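Side-chain contacts in DUF1993 domain-containing protein (Shewanella denitrificans, PDB 2OQM), which is of unknown function but belongs to the DinB-like helical proteins, folding as a bundle of long helices that pairs with a second copy: residues A[29-32]-A[33-37]; A[73-76]-A[77-81]. One frame throughout, in Å; residues are numbered along the deposited sequence. Where two conformers were deposited one is given.

Contact 1: A[29-32]-A[33-37]; sequences FSKM and LKNLN
Asn35 lies one turn beyond Lys31 and Met32 on the long helix 13-50, and its amide group meets both of their side chains in a regular alpha-helical turn of the four-helix bundle. The backbone supplies the framework through i to i+4 hydrogen bonds. Leu33 N donates to Phe29 O, Lys34 N to Ser30 O, Asn35 N to Lys31 O at 2.9 Å, and Leu36 N to Met32 O at 2.8 Å; the Lys34 bond is the straightest of the four, with an N-H...O angle of 167°.

Between the side chains the contacts are looser and carry no hydrogen bond. CG of Asn35 stands beside its own backbone N (chi1 -69°), which turns the amide back over the preceding turn. Its ND2 comes within 3.6 Å of the selenium, SE, of selenomethionine Met32, whose chain is bent at chi2 and chi3, and lies 4.1 Å from CG of Lys31, whose extended chain carries NZ away from the helix. On another side of the turn, CG of Leu33 rests 3.2 Å from Phe29 O.

Residue types match their surroundings. Phe29, Leu33 and Leu36 are apolar and pack against helix 69-87, while Met32 fills the side facing Tyr159 and Ile162 of helix 146-172. Lys31, at the subunit boundary, needs length: its NZ makes a salt bridge with Glu152 of the second subunit and a hydrogen bond to Ala184 O. Ser30 turns its hydroxyl back to Val26 O. Asn35 is buried yet polar, and ND2 forms weak hydrogen bonds to the carbonyls of Tyr181 and Leu182. Lys34, more exposed, runs its aliphatic part past a carbonyl, with CG 3.2 Å from Ser30 O.

Contact 2: A[73-76]-A[77-81]; sequences VQIA and CDTAK
Thr79 and Ile75 meet at a slant on one turn of helix 69-87, one of the four long helices of the bundle, where a threonine hydroxyl folds back onto the backbone one turn earlier. With OG1 set beside its own backbone N (chi1 -62°), Thr79 donates from OG1 to Ile75 O at 2.7 Å. The hydroxyl sits above the carbonyl plane, 38° out of it, and Thr79 N reaches the same oxygen from the opposite face at 2.8 Å. Two donors thus grip one acceptor and fix the hydroxyl's rotation. CG2 of Ile75 lies 3.9 Å from that OG1, and both side chains face helix 146-172.

Round the helix, Cys77 directs SG back toward Val73, whose CG1 is 4.3 Å away; the compact thiol suits its buried place against Val114 and Arg110 of helix 104-119, and Ala80, a single methyl, lets Phe29 and Leu33 of helix 13-50 come close. Asp78 and Gln74 occupy the polar side. The carboxylate of Asp78 makes a salt bridge with Arg110 and a long one with Lys81, while Gln74 NE2 is hydrogen-bonded to Glu101. Asp78 also leans over the earlier turn, its CG 3.5 Å from Gln74 O.

Contacts 1 and 2 lie on two neighbouring helices, 13-50 and 69-87, with their centres about 11 Å apart, and they touch directly through apolar atoms. Phe29 CD2 lies 3.7 Å from Ala80 CA, and Leu33 CD1 is 3.9 Å from Ala80 CB, so the small alanine lets both larger side chains come close to the helix. Further along, Leu36 CD2 meets Val73 CG1 at 4.1 Å. Both contacts also pack on helices 104-119 and 146-172, completing the bundle core. No active site is established. Separate formic acid molecules, probably from the crystallisation liquor, lie about 3 Å from the side chain of Asn35 and about 4 Å from that of Asp78, and mark no common pocket.

Contact 1: A[29-32]-A[33-37]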
loop_
_atom_site.group_PDB
_atom_site.type_symbol
_atom_site.label_atom_id
_atom_site.label_comp_id
_atom_site.label_asym_id
_atom_site.label_seq_id
_atom_site.Cartn_x
_atom_site.Cartn_y
_atom_site.Cartn_z
ATOM N N PHE A 29 1.866 1.262 -10.581
ATOM C CA PHE A 29 2.168 2.576 -10.048
ATOM C C PHE A 29 1.637 3.697 -10.932
ATOM O O PHE A 29 1.243 4.760 -10.409
ATOM C CB PHE A 29 3.663 2.821 -9.926
ATOM C CG PHE A 29 4.382 2.032 -8.836
ATOM C CD1 PHE A 29 3.698 1.286 -7.882
ATOM C CD2 PHE A 29 5.765 2.124 -8.741
ATOM C CE1 PHE A 29 4.411 0.606 -6.870
ATOM C CE2 PHE A 29 6.457 1.471 -7.749
ATOM C CZ PHE A 29 5.762 0.700 -6.810
ATOM N N SER A 30 1.684 3.511 -12.257
ATOM C CA SER A 30 1.050 4.474 -13.177
ATOM C C SER A 30 -0.471 4.582 -12.951
ATOM O O SER A 30 -1.028 5.647 -12.968
ATOM C CB SER A 30 1.330 4.107 -14.648
ATOM O OG SER A 30 2.733 4.207 -14.968
ATOM N N LYS A 31 -1.134 3.458 -12.802
ATOM C CA LYS A 31 -2.535 3.436 -12.441
ATOM C C LYS A 31 -2.829 4.188 -11.177
ATOM O O LYS A 31 -3.737 4.987 -11.125
ATOM C CB LYS A 31 -3.022 1.995 -12.273
ATOM C CG LYS A 31 -4.531 1.905 -12.070
ATOM C CD LYS A 31 -5.037 0.446 -11.849
ATOM C CE LYS A 31 -6.551 0.377 -11.733
ATOM N NZ LYS A 31 -6.984 -0.939 -11.230
HETATM N N MSE A 32 -2.054 3.945 -10.132
HETATM C CA MSE A 32 -2.310 4.577 -8.851
HETATM C C MSE A 32 -2.022 6.077 -8.927
HETATM O O MSE A 32 -2.671 6.853 -8.233
HETATM C CB MSE A 32 -1.463 3.945 -7.782
HETATM C CG MSE A 32 -1.825 2.491 -7.407
HETATM SE SE MSE A 32 -3.671 2.371 -6.832
HETATM C CE MSE A 32 -3.557 3.650 -5.360
ATOM N N LEU A 33 -1.036 6.491 -9.709
ATOM C CA LEU A 33 -0.763 7.922 -9.875
ATOM C C LEU A 33 -1.889 8.602 -10.633
ATOM O O LEU A 33 -2.251 9.745 -10.299
ATOM C CB LEU A 33 0.589 8.216 -10.527
ATOM C CG LEU A 33 1.797 7.869 -9.654
ATOM C CD1 LEU A 33 3.118 7.866 -10.444
ATOM C CD2 LEU A 33 1.876 8.736 -8.358
ATOM N N LYS A 34 -2.419 7.941 -11.657
ATOM C CA LYS A 34 -3.618 8.435 -12.329
ATOM C C LYS A 34 -4.782 8.537 -11.338
ATOM O O LYS A 34 -5.586 9.477 -11.351
ATOM C CB LYS A 34 -3.970 7.532 -13.494
ATOM C CG LYS A 34 -2.969 7.621 -14.652
ATOM C CD LYS A 34 -3.433 6.829 -15.844
ATOM C CE LYS A 34 -2.271 6.472 -16.777
ATOM N NZ LYS A 34 -2.667 5.373 -17.739
ATOM N N ASN A 35 -4.891 7.552 -10.483
ATOM C CA ASN A 35 -5.916 7.580 -9.435
ATOM C C ASN A 35 -5.720 8.752 -8.487
ATOM O O ASN A 35 -6.687 9.433 -8.093
ATOM C CB ASN A 35 -5.932 6.262 -8.669
ATOM C CG ASN A 35 -6.416 5.108 -9.476
ATOM O OD1 ASN A 35 -6.949 5.258 -10.591
ATOM N ND2 ASN A 35 -6.192 3.899 -8.944
ATOM N N LEU A 36 -4.469 9.061 -8.170
ATOM C CA LEU A 36 -4.170 10.203 -7.324
ATOM C C LEU A 36 -4.638 11.510 -8.008
ATOM O O LEU A 36 -5.151 12.449 -7.361
ATOM C CB LEU A 36 -2.670 10.244 -7.012
ATOM C CG LEU A 36 -2.230 11.333 -6.045
ATOM C CD1 LEU A 36 -2.937 11.253 -4.688
ATOM C CD2 LEU A 36 -0.676 11.288 -5.953
ATOM N N ASN A 37 -4.475 11.565 -9.320
ATOM C CA ASN A 37 -5.002 12.697 -10.102
ATOM C C ASN A 37 -6.493 12.849 -9.977
ATOM O O ASN A 37 -7.011 13.983 -9.830
ATOM C CB ASN A 37 -4.677 12.536 -11.595
ATOM C CG ASN A 37 -3.556 13.413 -12.043
ATOM O OD1 ASN A 37 -3.384 14.523 -11.546
ATOM N ND2 ASN A 37 -2.831 12.960 -13.054
#

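Contact 2: A[73-76]-A[77-81]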
loop_
_atom_site.group_PDB
_atom_site.type_symbol
_atom_site.label_atom_id
_atom_site.label_comp_id
_atom_site.label_asym_id
_atom_site.label_seq_id
_atom_site.Cartn_x
_atom_site.Cartn_y
_atom_site.Cartn_z
ATOM N N VAL A 73 2.450 13.922 -2.038
ATOM C CA VAL A 73 2.324 13.725 -3.493
ATOM C C VAL A 73 3.721 13.628 -4.084
ATOM O O VAL A 73 3.998 12.727 -4.887
ATOM C CB VAL A 73 1.489 14.825 -4.155
ATOM C CG1 VAL A 73 1.539 14.764 -5.686
ATOM C CG2 VAL A 73 -0.002 14.736 -3.631
ATOM N N GLN A 74 4.602 14.516 -3.660
ATOM C CA GLN A 74 5.961 14.518 -4.151
ATOM C C GLN A 74 6.669 13.193 -3.828
ATOM O O GLN A 74 7.358 12.614 -4.688
ATOM C CB GLN A 74 6.746 15.704 -3.547
ATOM C CG GLN A 74 6.239 17.104 -3.945
ATOM C CD GLN A 74 6.897 18.231 -3.190
ATOM O OE1 GLN A 74 7.300 18.057 -2.054
ATOM N NE2 GLN A 74 7.030 19.396 -3.836
ATOM N N ILE A 75 6.466 12.697 -2.616
ATOM C CA ILE A 75 7.102 11.450 -2.181
ATOM C C ILE A 75 6.493 10.261 -2.892
ATOM O O ILE A 75 7.216 9.378 -3.293
ATOM C CB ILE A 75 7.064 11.225 -0.658
ATOM C CG1 ILE A 75 7.771 12.374 0.058
ATOM C CG2 ILE A 75 7.803 9.913 -0.331
ATOM C CD1 ILE A 75 7.437 12.588 1.540
ATOM N N ALA A 76 5.179 10.256 -3.092
ATOM C CA ALA A 76 4.559 9.218 -3.921
ATOM C C ALA A 76 5.144 9.201 -5.306
ATOM O O ALA A 76 5.508 8.158 -5.798
ATOM C CB ALA A 76 3.023 9.327 -3.970
ATOM N N CYS A 77 5.293 10.352 -5.939
ATOM C CA CYS A 77 5.828 10.385 -7.279
ATOM C C CYS A 77 7.279 9.870 -7.318
ATOM O O CYS A 77 7.658 9.108 -8.208
ATOM C CB CYS A 77 5.764 11.801 -7.833
ATOM S SG CYS A 77 4.101 12.432 -8.261
ATOM N N ASP A 78 8.073 10.301 -6.356
ATOM C CA ASP A 78 9.481 9.904 -6.261
ATOM C C ASP A 78 9.611 8.426 -5.977
ATOM O O ASP A 78 10.447 7.750 -6.547
ATOM C CB ASP A 78 10.210 10.694 -5.176
ATOM C CG ASP A 78 10.671 12.053 -5.630
ATOM O OD1 ASP A 78 10.635 12.374 -6.835
ATOM O OD2 ASP A 78 11.080 12.810 -4.741
ATOM N N THR A 79 8.713 7.891 -5.162
ATOM C CA THR A 79 8.771 6.476 -4.885
ATOM C C THR A 79 8.661 5.651 -6.176
ATOM O O THR A 79 9.413 4.677 -6.373
ATOM C CB THR A 79 7.674 6.102 -3.910
ATOM O OG1 THR A 79 7.886 6.808 -2.681
ATOM C CG2 THR A 79 7.680 4.622 -3.632
ATOM N N ALA A 80 7.668 5.994 -7.000
ATOM C CA ALA A 80 7.445 5.361 -8.300
ATOM C C ALA A 80 8.630 5.575 -9.226
ATOM O O ALA A 80 9.174 4.613 -9.780
ATOM C CB ALA A 80 6.179 5.872 -8.951
ATOM N N LYS A 81 9.033 6.831 -9.378
ATOM C CA LYS A 81 10.083 7.196 -10.346
ATOM C C LYS A 81 11.428 6.556 -9.971
ATOM O O LYS A 81 12.038 5.854 -10.775
ATOM C CB LYS A 81 10.246 8.718 -10.413
ATOM C CG LYS A 81 11.361 9.178 -11.386
ATOM C CD LYS A 81 11.698 10.643 -11.210
ATOM C CE LYS A 81 12.399 10.934 -9.878
ATOM N NZ LYS A 81 12.782 12.367 -9.737
#